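Local structure of flagellar motor switch protein FliG (Thermotoga maritima, 5TDY) at residues R9-V17 against E37-N45. The protein is thought to form part of the switch complex at the base of the flagellar basal body, which responds to chemotaxis proteins and sets the direction of rotation. Residues are numbered along the deposited sequence; the frame is centred on the assembly and turned at random.
Sequences RRKAAVLLV and EQLVVEIAN
Ala13 and Ile43 bring the two helices together, their CA atoms 5.1 Å apart, where segments 9-17 and 37-44 cross at -79° with axes 9.0 Å from each other. Such proximity illustrates how a small residue admits a larger one: the methyl of Ala13 meets Ile43 CG1 at 4.0 Å. Ile43 shares its two branches among three partners. With CG1 anti to the carbonyl carbon (chi1 -63°), the longer branch passes Ala13 and carries CD1 to Leu16, 3.9 Å from Leu16 CD1, the two chains meeting nearly at right angles, while Ile43 CG2 slides past Val17 CG2. Cutting Ile43 back to an alanine is likely to leave Leu16 CD1 and Val17 CG2 without these partners and to open a gap beside Ala13. One turn earlier, Leu39 reaches across to two residues a turn apart, its CD2 touching Ala12 CB at 3.9 Å and its CD1 facing Leu16 CD1; from helix 21-28, Val27 touches Leu16, and Met28 touches Leu39 and Ile43. Toward the N-terminal end of 9-17, Glu42 bends at chi2 (-70°), laying OE1 3.7 Å from Arg9 CB. No hydrogen bond links the segments: Arg9 NH1 stays 4.5 Å from Glu42 OE2, which lies well out of the guanidinium plane, and Arg9 NE is in a salt bridge with Asp7. The result is a steeply crossed packing of helices 8-19 and 33-44, apolar at its middle and charged at one edge, within the all-helical FliG N-terminal domain.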
ATOM      1  N   ARG B   9       5.494   9.323   8.866  1.00 25.34           N
ATOM      2  CA  ARG B   9       6.853   9.247   8.350  1.00 25.38           C
ATOM      3  C   ARG B   9       7.281   7.796   8.174  1.00 20.97           C
ATOM      4  O   ARG B   9       7.878   7.435   7.151  1.00 15.51           O
ATOM      5  CB  ARG B   9       7.808   9.989   9.289  1.00 23.88           C
ATOM      6  CG  ARG B   9       7.619  11.512   9.320  1.00 26.38           C
ATOM      7  CD  ARG B   9       8.413  12.138  10.463  1.00 35.82           C
ATOM      8  NE  ARG B   9       7.798  11.857  11.763  1.00 45.15           N
ATOM      9  CZ  ARG B   9       8.327  12.188  12.940  1.00 49.92           C
ATOM     10  NH1 ARG B   9       9.499  12.813  12.995  1.00 54.23           N
ATOM     11  NH2 ARG B   9       7.688  11.889  14.063  1.00 45.61           N
ATOM     12  N   ARG B  10       6.961   6.946   9.152  1.00 19.94           N
ATOM     13  CA  ARG B  10       7.287   5.530   9.041  1.00 21.18           C
ATOM     14  C   ARG B  10       6.496   4.854   7.922  1.00 20.90           C
ATOM     15  O   ARG B  10       7.011   3.947   7.250  1.00 13.88           O
ATOM     16  CB  ARG B  10       7.032   4.838  10.374  1.00 17.09           C
ATOM     17  CG  ARG B  10       7.341   3.367  10.350  1.00 17.39           C
ATOM     18  CD  ARG B  10       7.395   2.778  11.739  1.00 21.04           C
ATOM     19  NE  ARG B  10       7.682   1.344  11.678  1.00 25.34           N
ATOM     20  CZ  ARG B  10       8.908   0.834  11.596  1.00 24.49           C
ATOM     21  NH1 ARG B  10       9.959   1.642  11.578  1.00 18.37           N
ATOM     22  NH2 ARG B  10       9.080  -0.477  11.543  1.00 19.85           N
ATOM     23  N   LYS B  11       5.231   5.248   7.732  1.00 19.09           N
ATOM     24  CA  LYS B  11       4.458   4.694   6.621  1.00 18.61           C
ATOM     25  C   LYS B  11       5.165   4.932   5.294  1.00 12.82           C
ATOM     26  O   LYS B  11       5.319   4.011   4.488  1.00 11.78           O
ATOM     27  CB  LYS B  11       3.053   5.291   6.590  1.00 18.53           C
ATOM     28  CG  LYS B  11       2.161   4.818   7.730  1.00 23.95           C
ATOM     29  CD  LYS B  11       0.708   5.047   7.408  1.00 22.32           C
ATOM     30  CE  LYS B  11       0.152   6.212   8.172  1.00 25.85           C
ATOM     31  NZ  LYS B  11      -1.318   6.051   8.304  1.00 31.73           N
ATOM     32  N   ALA B  12       5.617   6.162   5.049  1.00 14.03           N
ATOM     33  CA  ALA B  12       6.324   6.434   3.799  1.00 14.64           C
ATOM     34  C   ALA B  12       7.597   5.600   3.693  1.00 15.27           C
ATOM     35  O   ALA B  12       7.949   5.131   2.609  1.00 12.43           O
ATOM     36  CB  ALA B  12       6.649   7.927   3.682  1.00 14.72           C
ATOM     37  N   ALA B  13       8.308   5.410   4.807  1.00 12.58           N
ATOM     38  CA  ALA B  13       9.535   4.629   4.762  1.00 13.56           C
ATOM     39  C   ALA B  13       9.241   3.160   4.475  1.00 13.67           C
ATOM     40  O   ALA B  13       9.967   2.517   3.708  1.00 10.76           O
ATOM     41  CB  ALA B  13      10.311   4.785   6.073  1.00 12.86           C
ATOM     42  N   VAL B  14       8.182   2.615   5.084  1.00 11.97           N
ATOM     43  CA  VAL B  14       7.816   1.226   4.837  1.00 11.63           C
ATOM     44  C   VAL B  14       7.453   1.027   3.369  1.00 13.89           C
ATOM     45  O   VAL B  14       7.842   0.028   2.745  1.00 11.41           O
ATOM     46  CB  VAL B  14       6.677   0.792   5.783  1.00 14.40           C
ATOM     47  CG1 VAL B  14       6.086  -0.568   5.354  1.00 13.91           C
ATOM     48  CG2 VAL B  14       7.181   0.725   7.243  1.00 15.39           C
ATOM     49  N   LEU B  15       6.738   1.992   2.777  1.00 10.96           N
ATOM     50  CA  LEU B  15       6.345   1.841   1.381  1.00 15.14           C
ATOM     51  C   LEU B  15       7.565   1.818   0.475  1.00 14.96           C
ATOM     52  O   LEU B  15       7.667   0.971  -0.425  1.00 10.99           O
ATOM     53  CB  LEU B  15       5.386   2.966   0.966  1.00 17.90           C
ATOM     54  CG  LEU B  15       4.747   2.902  -0.430  1.00 17.38           C
ATOM     55  CD1 LEU B  15       3.765   1.748  -0.496  1.00 15.74           C
ATOM     56  CD2 LEU B  15       4.042   4.202  -0.750  1.00 17.72           C
ATOM     57  N   LEU B  16       8.516   2.732   0.704  1.00 10.82           N
ATOM     58  CA  LEU B  16       9.684   2.777  -0.170  1.00 11.51           C
ATOM     59  C   LEU B  16      10.571   1.550   0.019  1.00 10.07           C
ATOM     60  O   LEU B  16      11.183   1.074  -0.940  1.00 13.70           O
ATOM     61  CB  LEU B  16      10.472   4.069   0.059  1.00 12.60           C
ATOM     62  CG  LEU B  16       9.704   5.334  -0.369  1.00 11.19           C
ATOM     63  CD1 LEU B  16      10.419   6.565   0.131  1.00 14.51           C
ATOM     64  CD2 LEU B  16       9.530   5.383  -1.903  1.00 10.60           C
ATOM     65  N   VAL B  17      10.685   1.034   1.245  1.00 11.30           N
ATOM     66  CA  VAL B  17      11.434  -0.207   1.429  1.00 10.01           C
ATOM     67  C   VAL B  17      10.759  -1.340   0.668  1.00 12.21           C
ATOM     68  O   VAL B  17      11.418  -2.123  -0.023  1.00 12.20           O
ATOM     69  CB  VAL B  17      11.598  -0.526   2.926  1.00 12.05           C
ATOM     70  CG1 VAL B  17      11.991  -1.994   3.138  1.00 16.18           C
ATOM     71  CG2 VAL B  17      12.675   0.390   3.553  1.00 10.18           C
ATOM     72  N   GLU B  37      16.168  13.955   1.469  1.00 16.54           N
ATOM     73  CA  GLU B  37      17.162  13.789   2.525  1.00 21.75           C
ATOM     74  C   GLU B  37      16.507  13.356   3.828  1.00 17.73           C
ATOM     75  O   GLU B  37      17.055  12.526   4.564  1.00 19.02           O
ATOM     76  CB  GLU B  37      17.951  15.086   2.732  1.00 21.12           C
ATOM     77  CG  GLU B  37      19.024  15.345   1.699  1.00 27.13           C
ATOM     78  CD  GLU B  37      20.303  14.592   2.000  1.00 39.22           C
ATOM     79  OE1 GLU B  37      20.809  14.717   3.139  1.00 50.91           O
ATOM     80  OE2 GLU B  37      20.799  13.871   1.104  1.00 48.44           O
ATOM     81  N   GLN B  38      15.330  13.900   4.125  1.00 15.83           N
ATOM     82  CA  GLN B  38      14.630  13.487   5.330  1.00 19.89           C
ATOM     83  C   GLN B  38      14.113  12.066   5.196  1.00 17.52           C
ATOM     84  O   GLN B  38      14.123  11.299   6.167  1.00 17.99           O
ATOM     85  CB  GLN B  38      13.499  14.464   5.631  1.00 22.84           C
ATOM     86  CG  GLN B  38      13.999  15.797   6.164  1.00 26.12           C
ATOM     87  CD  GLN B  38      12.919  16.864   6.163  1.00 40.50           C
ATOM     88  OE1 GLN B  38      12.992  17.821   5.396  1.00 44.99           O
ATOM     89  NE2 GLN B  38      11.915  16.705   7.023  1.00 34.16           N
ATOM     90  N   LEU B  39      13.678  11.687   3.995  1.00 17.05           N
ATOM     91  CA  LEU B  39      13.165  10.340   3.792  1.00 16.76           C
ATOM     92  C   LEU B  39      14.274   9.304   3.913  1.00 14.99           C
ATOM     93  O   LEU B  39      14.065   8.246   4.507  1.00 11.16           O
ATOM     94  CB  LEU B  39      12.490  10.247   2.431  1.00 17.29           C
ATOM     95  CG  LEU B  39      11.029  10.652   2.261  1.00 22.98           C
ATOM     96  CD1 LEU B  39      10.711  10.582   0.766  1.00 22.70           C
ATOM     97  CD2 LEU B  39      10.099   9.716   3.055  1.00 17.75           C
ATOM     98  N   VAL B  40      15.463   9.588   3.360  1.00 13.75           N
ATOM     99  CA  VAL B  40      16.551   8.614   3.457  1.00 17.36           C
ATOM    100  C   VAL B  40      16.971   8.441   4.910  1.00 15.10           C
ATOM    101  O   VAL B  40      17.398   7.351   5.306  1.00 18.24           O
ATOM    102  CB  VAL B  40      17.767   8.972   2.558  1.00 20.73           C
ATOM    103  CG1 VAL B  40      17.385   8.994   1.072  1.00 18.26           C
ATOM    104  CG2 VAL B  40      18.393  10.286   2.949  1.00 23.14           C
ATOM    105  N   VAL B  41      16.829   9.484   5.731  1.00 15.10           N
ATOM    106  CA  VAL B  41      17.113   9.345   7.156  1.00 15.98           C
ATOM    107  C   VAL B  41      16.057   8.475   7.830  1.00 17.13           C
ATOM    108  O   VAL B  41      16.376   7.645   8.691  1.00 16.16           O
ATOM    109  CB  VAL B  41      17.225  10.733   7.822  1.00 21.07           C
ATOM    110  CG1 VAL B  41      17.119  10.614   9.336  1.00 21.17           C
ATOM    111  CG2 VAL B  41      18.563  11.397   7.448  1.00 22.62           C
ATOM    112  N   GLU B  42      14.783   8.649   7.468  1.00 18.01           N
ATOM    113  CA  GLU B  42      13.754   7.772   8.023  1.00 18.29           C
ATOM    114  C   GLU B  42      13.949   6.336   7.556  1.00 15.94           C
ATOM    115  O   GLU B  42      13.771   5.392   8.335  1.00 14.41           O
ATOM    116  CB  GLU B  42      12.356   8.260   7.636  1.00 20.98           C
ATOM    117  CG  GLU B  42      11.866   9.435   8.456  1.00 32.87           C
ATOM    118  CD  GLU B  42      11.555   9.061   9.900  1.00 33.58           C
ATOM    119  OE1 GLU B  42      10.857   8.036  10.126  1.00 32.66           O
ATOM    120  OE2 GLU B  42      12.031   9.791  10.801  1.00 43.50           O
ATOM    121  N   ILE B  43      14.279   6.145   6.280  1.00 14.59           N
ATOM    122  CA  ILE B  43      14.537   4.793   5.793  1.00 13.10           C
ATOM    123  C   ILE B  43      15.722   4.176   6.522  1.00 14.14           C
ATOM    124  O   ILE B  43      15.692   2.996   6.896  1.00 14.00           O
ATOM    125  CB  ILE B  43      14.745   4.813   4.269  1.00 13.89           C
ATOM    126  CG1 ILE B  43      13.441   5.290   3.604  1.00 12.41           C
ATOM    127  CG2 ILE B  43      15.171   3.421   3.762  1.00 10.87           C
ATOM    128  CD1 ILE B  43      13.588   5.541   2.126  1.00 15.53           C
ATOM    129  N   ALA B  44      16.775   4.970   6.765  1.00 12.38           N
ATOM    130  CA  ALA B  44      18.012   4.416   7.312  1.00 14.78           C
ATOM    131  C   ALA B  44      17.812   3.886   8.720  1.00 13.58           C
ATOM    132  O   ALA B  44      18.445   2.901   9.105  1.00 15.68           O
ATOM    133  CB  ALA B  44      19.123   5.469   7.302  1.00 13.51           C
ATOM    134  N   ASN B  45      16.905   4.498   9.476  1.00 17.47           N
ATOM    135  CA  ASN B  45      16.614   4.121  10.848  1.00 16.91           C
ATOM    136  C   ASN B  45      15.306   3.346  10.978  1.00 21.94           C
ATOM    137  O   ASN B  45      14.707   3.349  12.054  1.00 18.09           O
ATOM    138  CB  ASN B  45      16.567   5.376  11.722  1.00 18.50           C
ATOM    139  CG  ASN B  45      17.898   6.091  11.763  1.00 24.90           C
ATOM    140  OD1 ASN B  45      18.857   5.601  12.361  1.00 28.71           O
ATOM    141  ND2 ASN B  45      17.976   7.244  11.104  1.00 20.62           N
TER